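Long-range contact in 4-alpha-glucanotransferase (Aquifex aeolicus, PDB 1TZ7), which is an amylomaltase built on an eight-stranded parallel beta/alpha barrel: residues K108-V120 with P475-Y487. Residues are numbered along the deposited sequence; the frame is centred on the assembly and turned at random.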
ATOM      1  N   LYS A 108      -3.349 -20.807 -17.876  1.00 47.76           N
ATOM      2  CA  LYS A 108      -4.252 -21.672 -17.127  1.00 50.18           C
ATOM      3  C   LYS A 108      -5.284 -20.835 -16.349  1.00 44.00           C
ATOM      4  O   LYS A 108      -4.978 -20.274 -15.301  1.00 39.02           O
ATOM      5  CB  LYS A 108      -3.448 -22.544 -16.165  1.00 54.45           C
ATOM      6  CG  LYS A 108      -4.286 -23.440 -15.273  1.00 60.42           C
ATOM      7  CD  LYS A 108      -3.411 -24.417 -14.493  1.00 73.24           C
ATOM      8  CE  LYS A 108      -2.270 -23.699 -13.750  1.00 71.63           C
ATOM      9  NZ  LYS A 108      -1.827 -24.426 -12.523  1.00 67.09           N
ATOM     10  N   ARG A 109      -6.503 -20.771 -16.876  1.00 44.96           N
ATOM     11  CA  ARG A 109      -7.554 -19.933 -16.302  1.00 44.45           C
ATOM     12  C   ARG A 109      -8.048 -20.494 -14.960  1.00 44.05           C
ATOM     13  O   ARG A 109      -8.164 -21.706 -14.788  1.00 45.30           O
ATOM     14  CB  ARG A 109      -8.736 -19.817 -17.278  1.00 51.50           C
ATOM     15  CG  ARG A 109      -8.923 -18.428 -17.871  1.00 54.90           C
ATOM     16  CD  ARG A 109      -7.818 -18.011 -18.845  1.00 62.79           C
ATOM     17  NE  ARG A 109      -8.323 -17.803 -20.206  1.00 73.98           N
ATOM     18  CZ  ARG A 109      -9.133 -16.804 -20.570  1.00 76.68           C
ATOM     19  NH1 ARG A 109      -9.544 -15.908 -19.675  1.00 73.84           N
ATOM     20  NH2 ARG A 109      -9.537 -16.701 -21.832  1.00 81.25           N
ATOM     21  N   PHE A 110      -8.328 -19.594 -14.021  1.00 42.15           N
ATOM     22  CA  PHE A 110      -9.084 -19.925 -12.814  1.00 41.82           C
ATOM     23  C   PHE A 110     -10.379 -19.098 -12.784  1.00 41.39           C
ATOM     24  O   PHE A 110     -10.397 -17.959 -13.246  1.00 35.04           O
ATOM     25  CB  PHE A 110      -8.253 -19.620 -11.562  1.00 37.90           C
ATOM     26  CG  PHE A 110      -6.962 -20.396 -11.480  1.00 44.61           C
ATOM     27  CD1 PHE A 110      -6.905 -21.605 -10.798  1.00 46.26           C
ATOM     28  CD2 PHE A 110      -5.804 -19.914 -12.082  1.00 42.99           C
ATOM     29  CE1 PHE A 110      -5.715 -22.319 -10.721  1.00 40.98           C
ATOM     30  CE2 PHE A 110      -4.612 -20.629 -12.005  1.00 37.04           C
ATOM     31  CZ  PHE A 110      -4.571 -21.828 -11.327  1.00 49.77           C
ATOM     32  N   PRO A 111     -11.459 -19.674 -12.242  1.00 45.10           N
ATOM     33  CA  PRO A 111     -12.728 -18.943 -12.084  1.00 44.18           C
ATOM     34  C   PRO A 111     -12.601 -17.743 -11.136  1.00 40.25           C
ATOM     35  O   PRO A 111     -11.746 -17.752 -10.239  1.00 29.66           O
ATOM     36  CB  PRO A 111     -13.672 -20.003 -11.488  1.00 45.60           C
ATOM     37  CG  PRO A 111     -13.014 -21.310 -11.769  1.00 47.67           C
ATOM     38  CD  PRO A 111     -11.555 -21.055 -11.748  1.00 47.49           C
ATOM     39  N   LEU A 112     -13.443 -16.727 -11.337  1.00 39.91           N
ATOM     40  CA  LEU A 112     -13.378 -15.508 -10.529  1.00 41.59           C
ATOM     41  C   LEU A 112     -13.831 -15.801  -9.101  1.00 47.36           C
ATOM     42  O   LEU A 112     -15.001 -16.115  -8.856  1.00 49.78           O
ATOM     43  CB  LEU A 112     -14.262 -14.403 -11.133  1.00 40.22           C
ATOM     44  CG  LEU A 112     -13.983 -13.952 -12.576  1.00 47.16           C
ATOM     45  CD1 LEU A 112     -14.410 -12.524 -12.881  1.00 52.20           C
ATOM     46  CD2 LEU A 112     -12.608 -14.300 -13.132  1.00 54.57           C
ATOM     47  N   GLY A 113     -12.897 -15.703  -8.164  1.00 40.95           N
ATOM     48  CA  GLY A 113     -13.208 -15.811  -6.753  1.00 36.63           C
ATOM     49  C   GLY A 113     -12.234 -15.015  -5.915  1.00 36.48           C
ATOM     50  O   GLY A 113     -11.730 -13.978  -6.350  1.00 31.89           O
ATOM     51  N   GLU A 114     -11.958 -15.500  -4.711  1.00 32.25           N
ATOM     52  CA  GLU A 114     -10.981 -14.857  -3.830  1.00 34.21           C
ATOM     53  C   GLU A 114      -9.557 -15.079  -4.344  1.00 30.44           C
ATOM     54  O   GLU A 114      -9.293 -16.033  -5.079  1.00 36.97           O
ATOM     55  CB  GLU A 114     -11.107 -15.401  -2.404  1.00 34.06           C
ATOM     56  CG  GLU A 114     -12.476 -15.185  -1.770  1.00 47.94           C
ATOM     57  CD  GLU A 114     -12.749 -13.728  -1.437  1.00 61.30           C
ATOM     58  OE1 GLU A 114     -12.579 -13.346  -0.261  1.00 72.16           O
ATOM     59  OE2 GLU A 114     -13.136 -12.964  -2.354  1.00 66.77           O
ATOM     60  N   ALA A 115      -8.647 -14.187  -3.953  1.00 29.47           N
ATOM     61  CA  ALA A 115      -7.254 -14.259  -4.391  1.00 26.49           C
ATOM     62  C   ALA A 115      -6.616 -15.555  -3.920  1.00 27.54           C
ATOM     63  O   ALA A 115      -6.620 -15.866  -2.725  1.00 27.30           O
ATOM     64  CB  ALA A 115      -6.478 -13.073  -3.868  1.00 30.62           C
ATOM     65  N   LEU A 116      -6.070 -16.307  -4.868  1.00 19.72           N
ATOM     66  CA  LEU A 116      -5.521 -17.619  -4.593  1.00 23.08           C
ATOM     67  C   LEU A 116      -4.002 -17.509  -4.362  1.00 18.31           C
ATOM     68  O   LEU A 116      -3.201 -17.971  -5.177  1.00 30.24           O
ATOM     69  CB  LEU A 116      -5.799 -18.560  -5.778  1.00 28.53           C
ATOM     70  CG  LEU A 116      -7.143 -19.322  -5.871  1.00 35.31           C
ATOM     71  CD1 LEU A 116      -8.170 -19.032  -4.775  1.00 28.50           C
ATOM     72  CD2 LEU A 116      -7.751 -19.362  -7.277  1.00 39.90           C
ATOM     73  N   TYR A 117      -3.627 -16.892  -3.241  1.00 21.82           N
ATOM     74  CA  TYR A 117      -2.227 -16.531  -2.990  1.00 22.64           C
ATOM     75  C   TYR A 117      -1.304 -17.747  -3.077  1.00 30.06           C
ATOM     76  O   TYR A 117      -0.329 -17.740  -3.824  1.00 25.36           O
ATOM     77  CB  TYR A 117      -2.086 -15.854  -1.625  1.00 24.77           C
ATOM     78  CG  TYR A 117      -2.483 -14.396  -1.639  1.00 23.25           C
ATOM     79  CD1 TYR A 117      -3.648 -13.965  -1.014  1.00 27.44           C
ATOM     80  CD2 TYR A 117      -1.699 -13.452  -2.288  1.00 27.55           C
ATOM     81  CE1 TYR A 117      -4.018 -12.636  -1.029  1.00 27.55           C
ATOM     82  CE2 TYR A 117      -2.057 -12.115  -2.312  1.00 28.27           C
ATOM     83  CZ  TYR A 117      -3.217 -11.710  -1.681  1.00 18.93           C
ATOM     84  OH  TYR A 117      -3.577 -10.384  -1.703  1.00 18.89           O
ATOM     85  N   GLU A 118      -1.624 -18.792  -2.313  1.00 21.04           N
ATOM     86  CA  GLU A 118      -0.817 -20.010  -2.297  1.00 32.41           C
ATOM     87  C   GLU A 118      -0.505 -20.470  -3.716  1.00 32.37           C
ATOM     88  O   GLU A 118       0.660 -20.769  -4.046  1.00 41.13           O
ATOM     89  CB  GLU A 118      -1.545 -21.139  -1.542  1.00 29.48           C
ATOM     90  CG  GLU A 118      -1.632 -20.936  -0.031  1.00 38.24           C
ATOM     91  CD  GLU A 118      -2.871 -20.162   0.386  1.00 45.30           C
ATOM     92  OE1 GLU A 118      -3.576 -19.638  -0.506  1.00 30.54           O
ATOM     93  OE2 GLU A 118      -3.141 -20.078   1.610  1.00 39.27           O
ATOM     94  N   VAL A 119      -1.539 -20.528  -4.561  1.00 25.94           N
ATOM     95  CA  VAL A 119      -1.377 -21.122  -5.882  1.00 29.03           C
ATOM     96  C   VAL A 119      -0.684 -20.191  -6.879  1.00 26.14           C
ATOM     97  O   VAL A 119       0.037 -20.656  -7.750  1.00 22.22           O
ATOM     98  CB  VAL A 119      -2.731 -21.738  -6.492  1.00 31.90           C
ATOM     99  CG1 VAL A 119      -3.899 -21.699  -5.542  1.00 50.63           C
ATOM    100  CG2 VAL A 119      -3.026 -21.259  -7.901  1.00 32.64           C
ATOM    101  N   VAL A 120      -0.888 -18.880  -6.739  1.00 23.38           N
ATOM    102  CA  VAL A 120      -0.297 -17.922  -7.682  1.00 29.15           C
ATOM    103  C   VAL A 120       1.193 -17.660  -7.394  1.00 23.26           C
ATOM    104  O   VAL A 120       1.954 -17.372  -8.307  1.00 27.79           O
ATOM    105  CB  VAL A 120      -1.074 -16.569  -7.725  1.00 24.42           C
ATOM    106  CG1 VAL A 120      -2.524 -16.801  -8.139  1.00 29.68           C
ATOM    107  CG2 VAL A 120      -0.996 -15.846  -6.393  1.00 31.22           C
ATOM    108  N   PRO A 475      -4.066 -12.157  12.028  1.00 58.64           N
ATOM    109  CA  PRO A 475      -2.874 -12.381  11.201  1.00 58.13           C
ATOM    110  C   PRO A 475      -3.194 -12.909   9.793  1.00 54.65           C
ATOM    111  O   PRO A 475      -2.492 -12.561   8.845  1.00 57.13           O
ATOM    112  CB  PRO A 475      -2.085 -13.425  12.003  1.00 62.14           C
ATOM    113  CG  PRO A 475      -3.124 -14.177  12.782  1.00 54.09           C
ATOM    114  CD  PRO A 475      -4.245 -13.213  13.045  1.00 58.14           C
ATOM    115  N   PHE A 476      -4.241 -13.732   9.671  1.00 47.75           N
ATOM    116  CA  PHE A 476      -4.492 -14.494   8.435  1.00 51.69           C
ATOM    117  C   PHE A 476      -5.924 -14.297   7.922  1.00 48.86           C
ATOM    118  O   PHE A 476      -6.817 -13.913   8.675  1.00 46.99           O
ATOM    119  CB  PHE A 476      -4.221 -15.985   8.675  1.00 54.45           C
ATOM    120  CG  PHE A 476      -2.828 -16.275   9.177  1.00 55.67           C
ATOM    121  CD1 PHE A 476      -1.713 -15.886   8.437  1.00 56.36           C
ATOM    122  CD2 PHE A 476      -2.630 -16.931  10.390  1.00 64.70           C
ATOM    123  CE1 PHE A 476      -0.424 -16.149   8.898  1.00 53.72           C
ATOM    124  CE2 PHE A 476      -1.342 -17.194  10.854  1.00 62.85           C
ATOM    125  CZ  PHE A 476      -0.241 -16.802  10.105  1.00 52.67           C
ATOM    126  N   GLY A 477      -6.128 -14.565   6.629  1.00 42.14           N
ATOM    127  CA  GLY A 477      -7.449 -14.476   6.012  1.00 38.91           C
ATOM    128  C   GLY A 477      -7.652 -13.191   5.222  1.00 36.43           C
ATOM    129  O   GLY A 477      -8.669 -13.019   4.548  1.00 35.27           O
ATOM    130  N   ASN A 478      -6.678 -12.295   5.298  1.00 27.23           N
ATOM    131  CA  ASN A 478      -6.839 -10.941   4.785  1.00 29.05           C
ATOM    132  C   ASN A 478      -6.317 -10.790   3.363  1.00 26.07           C
ATOM    133  O   ASN A 478      -5.609 -11.663   2.853  1.00 24.79           O
ATOM    134  CB  ASN A 478      -6.131  -9.953   5.703  1.00 31.20           C
ATOM    135  CG  ASN A 478      -6.598 -10.059   7.133  1.00 43.16           C
ATOM    136  OD1 ASN A 478      -7.761  -9.814   7.436  1.00 27.35           O
ATOM    137  ND2 ASN A 478      -5.687 -10.434   8.029  1.00 34.71           N
ATOM    138  N   TRP A 479      -6.678  -9.668   2.731  1.00 26.46           N
ATOM    139  CA  TRP A 479      -6.116  -9.258   1.439  1.00 27.86           C
ATOM    140  C   TRP A 479      -6.581 -10.149   0.302  1.00 26.13           C
ATOM    141  O   TRP A 479      -5.954 -10.190  -0.763  1.00 30.59           O
ATOM    142  CB  TRP A 479      -4.582  -9.230   1.497  1.00 32.65           C
ATOM    143  CG  TRP A 479      -4.051  -8.678   2.775  1.00 26.43           C
ATOM    144  CD1 TRP A 479      -3.435  -9.369   3.771  1.00 32.38           C
ATOM    145  CD2 TRP A 479      -4.093  -7.317   3.200  1.00 25.61           C
ATOM    146  NE1 TRP A 479      -3.087  -8.521   4.795  1.00 28.54           N
ATOM    147  CE2 TRP A 479      -3.483  -7.255   4.472  1.00 27.63           C
ATOM    148  CE3 TRP A 479      -4.588  -6.132   2.638  1.00 32.25           C
ATOM    149  CZ2 TRP A 479      -3.350  -6.061   5.185  1.00 32.35           C
ATOM    150  CZ3 TRP A 479      -4.455  -4.950   3.348  1.00 32.34           C
ATOM    151  CH2 TRP A 479      -3.840  -4.925   4.609  1.00 27.40           C
ATOM    152  N   ARG A 480      -7.687 -10.849   0.515  1.00 28.50           N
ATOM    153  CA  ARG A 480      -8.125 -11.867  -0.412  1.00 28.90           C
ATOM    154  C   ARG A 480      -9.295 -11.406  -1.307  1.00 26.21           C
ATOM    155  O   ARG A 480      -9.553 -12.015  -2.337  1.00 24.95           O
ATOM    156  CB  ARG A 480      -8.505 -13.146   0.350  1.00 29.71           C
ATOM    157  CG  ARG A 480      -7.342 -13.712   1.228  1.00 40.79           C
ATOM    158  CD  ARG A 480      -7.471 -15.193   1.593  1.00 40.10           C
ATOM    159  NE  ARG A 480      -6.833 -16.019   0.643  1.00 56.21           N
ATOM    160  CZ  ARG A 480      -5.795 -16.847   0.818  1.00 53.96           C
ATOM    161  NH1 ARG A 480      -5.447 -17.543  -0.221  1.00 42.07           N
ATOM    162  NH2 ARG A 480      -5.066 -16.938   1.942  1.00 43.33           N
ATOM    163  N   TRP A 481      -9.995 -10.339  -0.917  1.00 24.80           N
ATOM    164  CA  TRP A 481     -11.217  -9.954  -1.638  1.00 26.72           C
ATOM    165  C   TRP A 481     -10.918  -9.571  -3.072  1.00 26.68           C
ATOM    166  O   TRP A 481      -9.969  -8.843  -3.342  1.00 24.17           O
ATOM    167  CB  TRP A 481     -11.943  -8.793  -0.966  1.00 29.86           C
ATOM    168  CG  TRP A 481     -13.145  -8.361  -1.778  1.00 32.39           C
ATOM    169  CD1 TRP A 481     -14.347  -9.008  -1.873  1.00 29.22           C
ATOM    170  CD2 TRP A 481     -13.241  -7.220  -2.639  1.00 28.47           C
ATOM    171  NE1 TRP A 481     -15.188  -8.328  -2.724  1.00 27.92           N
ATOM    172  CE2 TRP A 481     -14.534  -7.226  -3.207  1.00 34.48           C
ATOM    173  CE3 TRP A 481     -12.365  -6.176  -2.983  1.00 31.99           C
ATOM    174  CZ2 TRP A 481     -14.970  -6.239  -4.093  1.00 34.12           C
ATOM    175  CZ3 TRP A 481     -12.803  -5.202  -3.861  1.00 28.29           C
ATOM    176  CH2 TRP A 481     -14.094  -5.242  -4.407  1.00 30.64           C
ATOM    177  N   ARG A 482     -11.749 -10.055  -3.989  1.00 20.67           N
ATOM    178  CA  ARG A 482     -11.680  -9.651  -5.390  1.00 27.97           C
ATOM    179  C   ARG A 482     -13.061  -9.310  -5.918  1.00 28.75           C
ATOM    180  O   ARG A 482     -14.073  -9.842  -5.447  1.00 25.50           O
ATOM    181  CB  ARG A 482     -11.079 -10.776  -6.241  1.00 27.35           C
ATOM    182  CG  ARG A 482      -9.670 -11.177  -5.847  1.00 32.08           C
ATOM    183  CD  ARG A 482      -8.802 -11.606  -7.024  1.00 32.38           C
ATOM    184  NE  ARG A 482      -9.277 -12.843  -7.639  1.00 33.80           N
ATOM    185  CZ  ARG A 482      -9.158 -13.136  -8.933  1.00 27.61           C
ATOM    186  NH1 ARG A 482      -9.620 -14.285  -9.392  1.00 23.49           N
ATOM    187  NH2 ARG A 482      -8.577 -12.279  -9.772  1.00 29.22           N
ATOM    188  N   ILE A 483     -13.099  -8.425  -6.901  1.00 24.54           N
ATOM    189  CA  ILE A 483     -14.295  -8.206  -7.700  1.00 23.74           C
ATOM    190  C   ILE A 483     -14.696  -9.501  -8.385  1.00 20.98           C
ATOM    191  O   ILE A 483     -13.863 -10.159  -9.013  1.00 23.79           O
ATOM    192  CB  ILE A 483     -14.027  -7.102  -8.768  1.00 25.08           C
ATOM    193  CG1 ILE A 483     -13.756  -5.757  -8.088  1.00 28.70           C
ATOM    194  CG2 ILE A 483     -15.204  -6.982  -9.722  1.00 29.30           C
ATOM    195  CD1 ILE A 483     -13.015  -4.752  -8.984  1.00 32.71           C
ATOM    196  N   LYS A 484     -15.979  -9.864  -8.259  1.00 25.94           N
ATOM    197  CA  LYS A 484     -16.519 -11.074  -8.893  1.00 36.88           C
ATOM    198  C   LYS A 484     -17.644 -10.741  -9.896  1.00 41.94           C
ATOM    199  O   LYS A 484     -18.129 -11.622 -10.606  1.00 49.01           O
ATOM    200  CB  LYS A 484     -17.068 -12.036  -7.826  1.00 36.54           C
ATOM    201  CG  LYS A 484     -16.025 -12.547  -6.844  1.00 43.17           C
ATOM    202  CD  LYS A 484     -16.684 -13.260  -5.654  1.00 49.95           C
ATOM    203  CE  LYS A 484     -15.830 -13.163  -4.395  1.00 64.88           C
ATOM    204  NZ  LYS A 484     -15.814 -11.782  -3.827  1.00 50.66           N
ATOM    205  N   GLU A 485     -18.050  -9.472  -9.940  1.00 37.04           N
ATOM    206  CA  GLU A 485     -19.214  -9.056 -10.733  1.00 36.57           C
ATOM    207  C   GLU A 485     -18.806  -8.025 -11.787  1.00 34.68           C
ATOM    208  O   GLU A 485     -17.698  -7.498 -11.751  1.00 26.18           O
ATOM    209  CB  GLU A 485     -20.299  -8.467  -9.813  1.00 33.95           C
ATOM    210  CG  GLU A 485     -19.929  -7.112  -9.196  1.00 36.33           C
ATOM    211  CD  GLU A 485     -20.836  -6.722  -8.034  1.00 53.04           C
ATOM    212  OE1 GLU A 485     -21.788  -5.941  -8.255  1.00 41.44           O
ATOM    213  OE2 GLU A 485     -20.592  -7.191  -6.904  1.00 55.54           O
ATOM    214  N   ASP A 486     -19.713  -7.744 -12.723  1.00 31.66           N
ATOM    215  CA  ASP A 486     -19.493  -6.691 -13.721  1.00 32.84           C
ATOM    216  C   ASP A 486     -19.739  -5.315 -13.101  1.00 28.78           C
ATOM    217  O   ASP A 486     -20.871  -4.836 -13.053  1.00 33.62           O
ATOM    218  CB  ASP A 486     -20.414  -6.895 -14.935  1.00 28.35           C
ATOM    219  CG  ASP A 486     -20.157  -5.870 -16.054  1.00 34.39           C
ATOM    220  OD1 ASP A 486     -19.206  -5.065 -15.933  1.00 27.56           O
ATOM    221  OD2 ASP A 486     -20.858  -5.801 -17.078  1.00 33.26           O
ATOM    222  N   TYR A 487     -18.664  -4.686 -12.635  1.00 29.61           N
ATOM    223  CA  TYR A 487     -18.755  -3.414 -11.919  1.00 31.44           C
ATOM    224  C   TYR A 487     -19.073  -2.231 -12.846  1.00 27.91           C
ATOM    225  O   TYR A 487     -19.402  -1.148 -12.369  1.00 29.79           O
ATOM    226  CB  TYR A 487     -17.446  -3.132 -11.162  1.00 30.38           C
ATOM    227  CG  TYR A 487     -16.230  -3.045 -12.054  1.00 29.36           C
ATOM    228  CD1 TYR A 487     -15.468  -4.171 -12.329  1.00 26.66           C
ATOM    229  CD2 TYR A 487     -15.845  -1.836 -12.625  1.00 26.50           C
ATOM    230  CE1 TYR A 487     -14.352  -4.103 -13.147  1.00 35.06           C
ATOM    231  CE2 TYR A 487     -14.728  -1.756 -13.447  1.00 27.87           C
ATOM    232  CZ  TYR A 487     -13.985  -2.899 -13.703  1.00 27.82           C
ATOM    233  OH  TYR A 487     -12.874  -2.838 -14.516  1.00 26.31           O
TER
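Ala115 and Arg480 pair at the packed middle of the contact: Ala115 N gives a nearly straight bond (174°) to a lone pair of Arg480 O at 2.9 Å, and the Ala115 methyl lies beside the same carbonyl. The Arg480 side chain turns back at chi3 (91°), bringing NH1 to Ala115 O (3.2 Å), which NE also meets weakly. The same NH1 reaches Glu118 OE1 on its syn side (2.8 Å), a salt bridge almost in the guanidinium plane. Tyr117 comes over one guanidinium face with CD1, its ring 81° to that plane, while its OH donates to Trp479 O at 2.6 Å. Arg482 NE reaches Gly113 O (3.0 Å) from above the carbonyl plane; its NH2 continues to Ser35 O. In this beta/alpha-barrel protein the loop before helix 117-133, with that helix's first turn, meets part of the long loop between helices 457-460 and 491-500; Leu116 holds the N-cap position of helix 117-133. The contact is looser where Leu112 and Lys484 are exposed. Glu114 folds over Arg480 O and Trp481 CA, and its OE2 makes a weak, longer salt bridge (3.3 Å) with Lys484 NZ, which also donates to Arg482 O (3.1 Å).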